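Local coordinates for CurJ (Moorea producens 3L, PDB 5TZ6), which is an engineered inactive form of a polyketide synthase dehydratase domain whose active parent catalyses vinylogous dehydration in curacin biosynthesis, at residues 236-241 / 297-302; 243-248 / 293-298. The protein carries 1 engineered substitution. One frame throughout, in Å; residues are numbered along the deposited sequence.

Contact 1 of 2, residues 236-241 / 297-302; sequences KNETFV and GRKANP. With 7OD ((2E,5R)-5-hydroxy-2-methylhept-2-enoic acid), chain C.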
loop_
_atom_site.group_PDB
_atom_site.type_symbol
_atom_site.label_atom_id
_atom_site.label_comp_id
_atom_site.label_asym_id
_atom_site.label_seq_id
_atom_site.Cartn_x
_atom_site.Cartn_y
_atom_site.Cartn_z
ATOM N N LYS A 236 16.312 -32.049 -27.229
ATOM C CA LYS A 236 15.003 -32.380 -26.682
ATOM C C LYS A 236 14.787 -31.815 -25.280
ATOM O O LYS A 236 13.677 -31.927 -24.752
ATOM C CB LYS A 236 14.819 -33.900 -26.693
ATOM C CG LYS A 236 14.402 -34.435 -28.062
ATOM C CD LYS A 236 15.537 -34.250 -29.072
ATOM C CE LYS A 236 15.194 -34.795 -30.453
ATOM N NZ LYS A 236 16.194 -34.364 -31.481
ATOM N N ASN A 237 15.825 -31.258 -24.653
ATOM C CA ASN A 237 15.681 -30.562 -23.379
ATOM C C ASN A 237 15.114 -29.156 -23.537
ATOM O O ASN A 237 14.661 -28.572 -22.545
ATOM C CB ASN A 237 17.017 -30.476 -22.642
ATOM C CG ASN A 237 17.424 -31.794 -22.023
ATOM O OD1 ASN A 237 16.590 -32.676 -21.838
ATOM N ND2 ASN A 237 18.703 -31.929 -21.683
ATOM N N GLU A 238 15.140 -28.598 -24.746
ATOM C CA GLU A 238 14.847 -27.191 -24.980
ATOM C C GLU A 238 13.500 -27.006 -25.664
ATOM O O GLU A 238 13.061 -27.843 -26.458
ATOM C CB GLU A 238 15.915 -26.566 -25.881
ATOM C CG GLU A 238 17.276 -26.369 -25.254
ATOM C CD GLU A 238 18.323 -25.965 -26.283
ATOM O OE1 GLU A 238 19.405 -25.494 -25.882
ATOM O OE2 GLU A 238 18.059 -26.120 -27.496
ATOM N N THR A 239 12.859 -25.882 -25.360
ATOM C CA THR A 239 11.691 -25.426 -26.094
ATOM C C THR A 239 11.766 -23.912 -26.216
ATOM O O THR A 239 12.593 -23.261 -25.572
ATOM C CB THR A 239 10.390 -25.861 -25.403
ATOM O OG1 THR A 239 9.271 -25.555 -26.245
ATOM C CG2 THR A 239 10.236 -25.166 -24.053
ATOM N N PHE A 240 10.893 -23.344 -27.049
ATOM C CA PHE A 240 10.830 -21.894 -27.197
ATOM C C PHE A 240 10.083 -21.312 -26.002
ATOM O O PHE A 240 8.918 -21.646 -25.772
ATOM C CB PHE A 240 10.146 -21.507 -28.510
ATOM C CG PHE A 240 10.955 -21.838 -29.740
ATOM C CD1 PHE A 240 12.018 -21.036 -30.127
ATOM C CD2 PHE A 240 10.654 -22.955 -30.509
ATOM C CE1 PHE A 240 12.770 -21.340 -31.253
ATOM C CE2 PHE A 240 11.403 -23.266 -31.637
ATOM C CZ PHE A 240 12.464 -22.454 -32.009
ATOM N N VAL A 241 10.749 -20.449 -25.244
ATOM C CA VAL A 241 10.139 -19.816 -24.077
ATOM C C VAL A 241 9.853 -18.350 -24.390
ATOM O O VAL A 241 10.656 -17.691 -25.068
ATOM C CB VAL A 241 11.027 -19.963 -22.834
ATOM C CG1 VAL A 241 10.315 -19.398 -21.612
ATOM C CG2 VAL A 241 11.368 -21.426 -22.621
ATOM N N GLY A 297 9.749 -15.846 -28.873
ATOM C CA GLY A 297 10.205 -16.858 -27.938
ATOM C C GLY A 297 11.597 -17.302 -28.352
ATOM O O GLY A 297 11.976 -17.191 -29.522
ATOM N N ARG A 298 12.366 -17.796 -27.393
ATOM C CA ARG A 298 13.725 -18.247 -27.661
ATOM C C ARG A 298 13.931 -19.631 -27.078
ATOM O O ARG A 298 13.463 -19.923 -25.972
ATOM C CB ARG A 298 14.768 -17.291 -27.090
ATOM C CG ARG A 298 14.770 -15.945 -27.758
ATOM C CD ARG A 298 16.031 -15.181 -27.444
ATOM N NE ARG A 298 16.014 -13.854 -28.043
ATOM C CZ ARG A 298 16.961 -12.946 -27.854
ATOM N NH1 ARG A 298 18.004 -13.225 -27.085
ATOM N NH2 ARG A 298 16.866 -11.761 -28.434
ATOM N N LYS A 299 14.648 -20.469 -27.824
ATOM C CA LYS A 299 14.972 -21.809 -27.357
ATOM C C LYS A 299 15.690 -21.725 -26.019
ATOM O O LYS A 299 16.589 -20.900 -25.835
ATOM C CB LYS A 299 15.858 -22.518 -28.379
ATOM C CG LYS A 299 15.123 -23.077 -29.581
ATOM C CD LYS A 299 15.029 -24.590 -29.516
ATOM C CE LYS A 299 14.705 -25.185 -30.880
ATOM N NZ LYS A 299 14.623 -26.672 -30.831
ATOM N N ALA A 300 15.285 -22.571 -25.077
ATOM C CA ALA A 300 15.925 -22.561 -23.773
ATOM C C ALA A 300 15.560 -23.826 -23.014
ATOM O O ALA A 300 14.536 -24.462 -23.277
ATOM C CB ALA A 300 15.532 -21.321 -22.966
ATOM N N ASN A 301 16.424 -24.183 -22.075
ATOM C CA ASN A 301 16.135 -25.253 -21.140
ATOM C C ASN A 301 15.440 -24.652 -19.929
ATOM O O ASN A 301 16.058 -23.849 -19.216
ATOM C CB ASN A 301 17.412 -25.955 -20.720
ATOM C CG ASN A 301 17.156 -27.179 -19.860
ATOM O OD1 ASN A 301 16.251 -27.191 -19.022
ATOM N ND2 ASN A 301 17.965 -28.217 -20.057
ATOM N N PRO A 302 14.179 -24.991 -19.658
ATOM C CA PRO A 302 13.476 -24.332 -18.546
ATOM C C PRO A 302 14.196 -24.473 -17.222
ATOM O O PRO A 302 14.049 -23.599 -16.346
ATOM C CB PRO A 302 12.112 -25.037 -18.530
ATOM C CG PRO A 302 11.928 -25.511 -19.944
ATOM C CD PRO A 302 13.309 -25.935 -20.382
HETATM O OAB 7OD C . 9.351 -22.078 -18.536
HETATM C CAA 7OD C . 9.079 -20.892 -18.260
HETATM O OAI 7OD C . 9.742 -20.290 -17.384
HETATM C CAC 7OD C . 7.939 -20.176 -18.993
HETATM C CAK 7OD C . 7.611 -18.715 -18.646
HETATM C CAD 7OD C . 7.124 -20.912 -20.070
HETATM C CAE 7OD C . 5.992 -20.151 -20.778
HETATM C CAF 7OD C . 5.307 -20.885 -21.957
HETATM O OAH 7OD C . 4.023 -21.351 -21.530
HETATM C CAG 7OD C . 6.103 -22.076 -22.504
HETATM C CAJ 7OD C . 5.520 -22.451 -23.869
#
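Val241 and Arg298 hold each other by two backbone hydrogen bonds, one in each direction, with Val241 N 2.9 Å from Arg298 O. Thr239 and Ala300 repeat the pattern, and here Ala300 N comes within 2.8 Å of Thr239 O. Phe240 and Lys299 form the non-hydrogen-bonded pair between them. The strand segments run antiparallel with a marked twist, their directions 135° apart. Past Ala300 the strand ends and Asn301 becomes the N-cap of helix 302-305; its OD1 takes the backbone N-H of Lys303, while its ND2 rests 3.6 Å from Asn237 CB.

The two strands belong to the second of the hot-dog halves that make up a polyketide synthase dehydratase, at the end where they reach the ligand pocket. On the face carrying Phe240, Lys299 CG lies over the ring, offset toward the rim, 3.8 Å from the centroid of the Phe240 ring in a CH-pi contact. The chain turns about its CB-CG bond (chi2 -107°), which carries CD away from the extended course, and Lys299 CE stands beside the rim, 3.7 Å from Phe240 CZ. An alanine in place of Phe240 would probably leave Lys299 CG without the ring face it packs on and the lysine chain less restrained. Glu238 crosses the lysine at about a right angle, but Glu238 OE2 stays 4.8 Å from Lys299 NZ, so any attraction is likely to be weak.

The other face carries Thr239, Val241 and Ala300. Thr239 OG1 is hydrogen-bonded to His170 NE2, and Leu305 packs on both Val241 and Ala300. With CG1 anti to the backbone N (chi1 -175°), Val241 sets CG1 3.6 Å from CAC of the bound hydroxy-acid, while Phe240 reaches the ligand's tail CAJ through its carbonyl O, at 4.0 Å.

Contact 2 of 2, residues 243-248 / 293-298; sequences FSIDKF and IGFEGR
Phe243 carries the guanidinium of Arg298 flat on one face of its ring, a stacked cation-pi contact with the two centres 3.8 Å apart and the planes only 12° from parallel. Phe243 CG is anti to the backbone N (chi1 178°), which starts the ring off alongside the arginine chain, and Arg298 CD also sits over this face. The guanidinium is kept from swinging by Glu296, whose OE1 accepts from Arg298 NE at 2.7 Å in the guanidinium plane, with a weaker bond from NH2; together they form a salt bridge. The backbone here forms a classic beta bulge: Glu296 O takes two N-H groups, Phe243 N at 2.9 Å and Ser244 N at 3.0 Å.

On the buried face of the strands the packing is apolar, and Ile245 CG1 meets Phe295 CD2 at 3.9 Å. The corner at Asp246 and Gly294 is looser and wetter. There a water shares a hydrogen bond with Ser244 OG, donates to Gly294 O at 2.7 Å, and gives Asp246 OD1 only a weak bond. Asp246 OD2 lies 3.2 Å from Gly294 CA, and a CB on this glycine would clash with that oxygen in its present position; the positive phi of Gly294 (73°) favours glycine too. A second classic bulge, Asp246 and Lys247 facing Ile293, closes this end.

Strand 239-250 is flanked here by strand 71-77, which bonds to the backbone of Ile245 and Asp246, while strand 274-282 borders the far side of 288-300. Ile55 of helix 51-65 packs on Ile245, and Phe222 of helix 215-223 meets the ring of Phe295.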
loop_
_atom_site.group_PDB
_atom_site.type_symbol
_atom_site.label_atom_id
_atom_site.label_comp_id
_atom_site.label_asym_id
_atom_site.label_seq_id
_atom_site.Cartn_x
_atom_site.Cartn_y
_atom_site.Cartn_z
ATOM N N PHE A 243 9.984 -14.628 -24.570
ATOM C CA PHE A 243 11.149 -13.827 -24.237
ATOM C C PHE A 243 10.910 -12.330 -24.376
ATOM O O PHE A 243 11.370 -11.562 -23.525
ATOM C CB PHE A 243 12.317 -14.264 -25.126
ATOM C CG PHE A 243 13.574 -13.474 -24.913
ATOM C CD1 PHE A 243 13.815 -12.316 -25.640
ATOM C CD2 PHE A 243 14.527 -13.901 -23.999
ATOM C CE1 PHE A 243 14.978 -11.587 -25.450
ATOM C CE2 PHE A 243 15.697 -13.169 -23.803
ATOM C CZ PHE A 243 15.919 -12.014 -24.531
ATOM N N SER A 244 10.201 -11.894 -25.417
ATOM C CA SER A 244 9.931 -10.472 -25.576
ATOM C C SER A 244 8.657 -10.292 -26.391
ATOM O O SER A 244 8.265 -11.168 -27.161
ATOM C CB SER A 244 11.102 -9.753 -26.250
ATOM O OG SER A 244 11.274 -10.202 -27.584
ATOM N N ILE A 245 8.018 -9.134 -26.226
ATOM C CA ILE A 245 6.778 -8.822 -26.931
ATOM C C ILE A 245 6.809 -7.360 -27.361
ATOM O O ILE A 245 6.989 -6.467 -26.525
ATOM C CB ILE A 245 5.544 -9.094 -26.055
ATOM C CG1 ILE A 245 5.363 -10.596 -25.852
ATOM C CG2 ILE A 245 4.305 -8.500 -26.688
ATOM C CD1 ILE A 245 4.308 -10.949 -24.834
ATOM N N ASP A 246 6.627 -7.107 -28.656
ATOM C CA ASP A 246 6.602 -5.723 -29.119
ATOM C C ASP A 246 5.346 -5.001 -28.636
ATOM O O ASP A 246 5.436 -3.909 -28.069
ATOM C CB ASP A 246 6.730 -5.663 -30.641
ATOM C CG ASP A 246 8.078 -6.164 -31.128
ATOM O OD1 ASP A 246 9.060 -6.055 -30.361
ATOM O OD2 ASP A 246 8.161 -6.665 -32.271
ATOM N N LYS A 247 4.166 -5.592 -28.836
ATOM C CA LYS A 247 2.957 -4.939 -28.345
ATOM C C LYS A 247 1.851 -5.943 -28.050
ATOM O O LYS A 247 1.501 -6.758 -28.904
ATOM C CB LYS A 247 2.458 -3.901 -29.354
ATOM C CG LYS A 247 1.201 -3.176 -28.908
ATOM C CD LYS A 247 0.938 -1.965 -29.771
ATOM C CE LYS A 247 0.672 -2.378 -31.205
ATOM N NZ LYS A 247 0.629 -1.198 -32.110
ATOM N N PHE A 248 1.276 -5.849 -26.855
ATOM C CA PHE A 248 0.127 -6.644 -26.444
ATOM C C PHE A 248 -1.047 -5.705 -26.187
ATOM O O PHE A 248 -0.973 -4.844 -25.308
ATOM C CB PHE A 248 0.459 -7.444 -25.184
ATOM C CG PHE A 248 -0.628 -8.390 -24.754
ATOM C CD1 PHE A 248 -1.819 -7.914 -24.234
ATOM C CD2 PHE A 248 -0.441 -9.760 -24.842
ATOM C CE1 PHE A 248 -2.813 -8.783 -23.836
ATOM C CE2 PHE A 248 -1.431 -10.638 -24.440
ATOM C CZ PHE A 248 -2.621 -10.146 -23.937
ATOM N N ILE A 293 1.592 -8.463 -31.191
ATOM C CA ILE A 293 2.436 -8.148 -32.334
ATOM C C ILE A 293 3.881 -8.282 -31.886
ATOM O O ILE A 293 4.275 -7.707 -30.862
ATOM C CB ILE A 293 2.164 -6.728 -32.864
ATOM C CG1 ILE A 293 0.731 -6.610 -33.381
ATOM C CG2 ILE A 293 3.154 -6.368 -33.967
ATOM C CD1 ILE A 293 0.477 -7.392 -34.640
ATOM N N GLY A 294 4.669 -9.020 -32.657
ATOM C CA GLY A 294 6.078 -9.151 -32.343
ATOM C C GLY A 294 6.368 -10.030 -31.147
ATOM O O GLY A 294 7.253 -9.705 -30.345
ATOM N N PHE A 295 5.613 -11.109 -30.975
ATOM C CA PHE A 295 5.958 -12.096 -29.963
ATOM C C PHE A 295 7.231 -12.819 -30.374
ATOM O O PHE A 295 7.327 -13.333 -31.492
ATOM C CB PHE A 295 4.826 -13.105 -29.782
ATOM C CG PHE A 295 5.144 -14.193 -28.801
ATOM C CD1 PHE A 295 5.885 -15.299 -29.191
ATOM C CD2 PHE A 295 4.698 -14.118 -27.492
ATOM C CE1 PHE A 295 6.188 -16.300 -28.294
ATOM C CE2 PHE A 295 4.991 -15.126 -26.588
ATOM C CZ PHE A 295 5.737 -16.218 -26.990
ATOM N N GLU A 296 8.215 -12.852 -29.484
ATOM C CA GLU A 296 9.441 -13.602 -29.714
ATOM C C GLU A 296 9.663 -14.554 -28.551
ATOM O O GLU A 296 9.739 -14.118 -27.390
ATOM C CB GLU A 296 10.661 -12.697 -29.882
ATOM C CG GLU A 296 11.929 -13.509 -30.153
ATOM C CD GLU A 296 13.172 -12.659 -30.366
ATOM O OE1 GLU A 296 14.031 -12.629 -29.459
ATOM O OE2 GLU A 296 13.291 -12.023 -31.435
ATOM N N GLY A 297 9.749 -15.846 -28.873
ATOM C CA GLY A 297 10.205 -16.858 -27.938
ATOM C C GLY A 297 11.597 -17.302 -28.352
ATOM O O GLY A 297 11.976 -17.191 -29.522
ATOM N N ARG A 298 12.366 -17.796 -27.393
ATOM C CA ARG A 298 13.725 -18.247 -27.661
ATOM C C ARG A 298 13.931 -19.631 -27.078
ATOM O O ARG A 298 13.463 -19.923 -25.972
ATOM C CB ARG A 298 14.768 -17.291 -27.090
ATOM C CG ARG A 298 14.770 -15.945 -27.758
ATOM C CD ARG A 298 16.031 -15.181 -27.444
ATOM N NE ARG A 298 16.014 -13.854 -28.043
ATOM C CZ ARG A 298 16.961 -12.946 -27.854
ATOM N NH1 ARG A 298 18.004 -13.225 -27.085
ATOM N NH2 ARG A 298 16.866 -11.761 -28.434
HETATM O O HOH W 1 9.749 -9.157 -29.523
#

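How the contacts relate
Both contacts are made by the same two neighbouring antiparallel strands, 239-250 and 288-300, and their centres are about 15 Å apart. Running antiparallel, the strands bring 236-241 against the later 297-302 and 243-248 against the earlier 293-298; segments 297-302 and 293-298 overlap at Gly297 and Arg298. Strands 258-267 and 274-282 are built from the chain in between. Contact 1 is the end that supplies Phe240 and Val241 to the ligand pocket, with Pro242 of that pocket in the gap between the contacts. Contact 2 continues the ribbon beside strand 71-77, joining the second hot-dog half to strands from earlier in the chain.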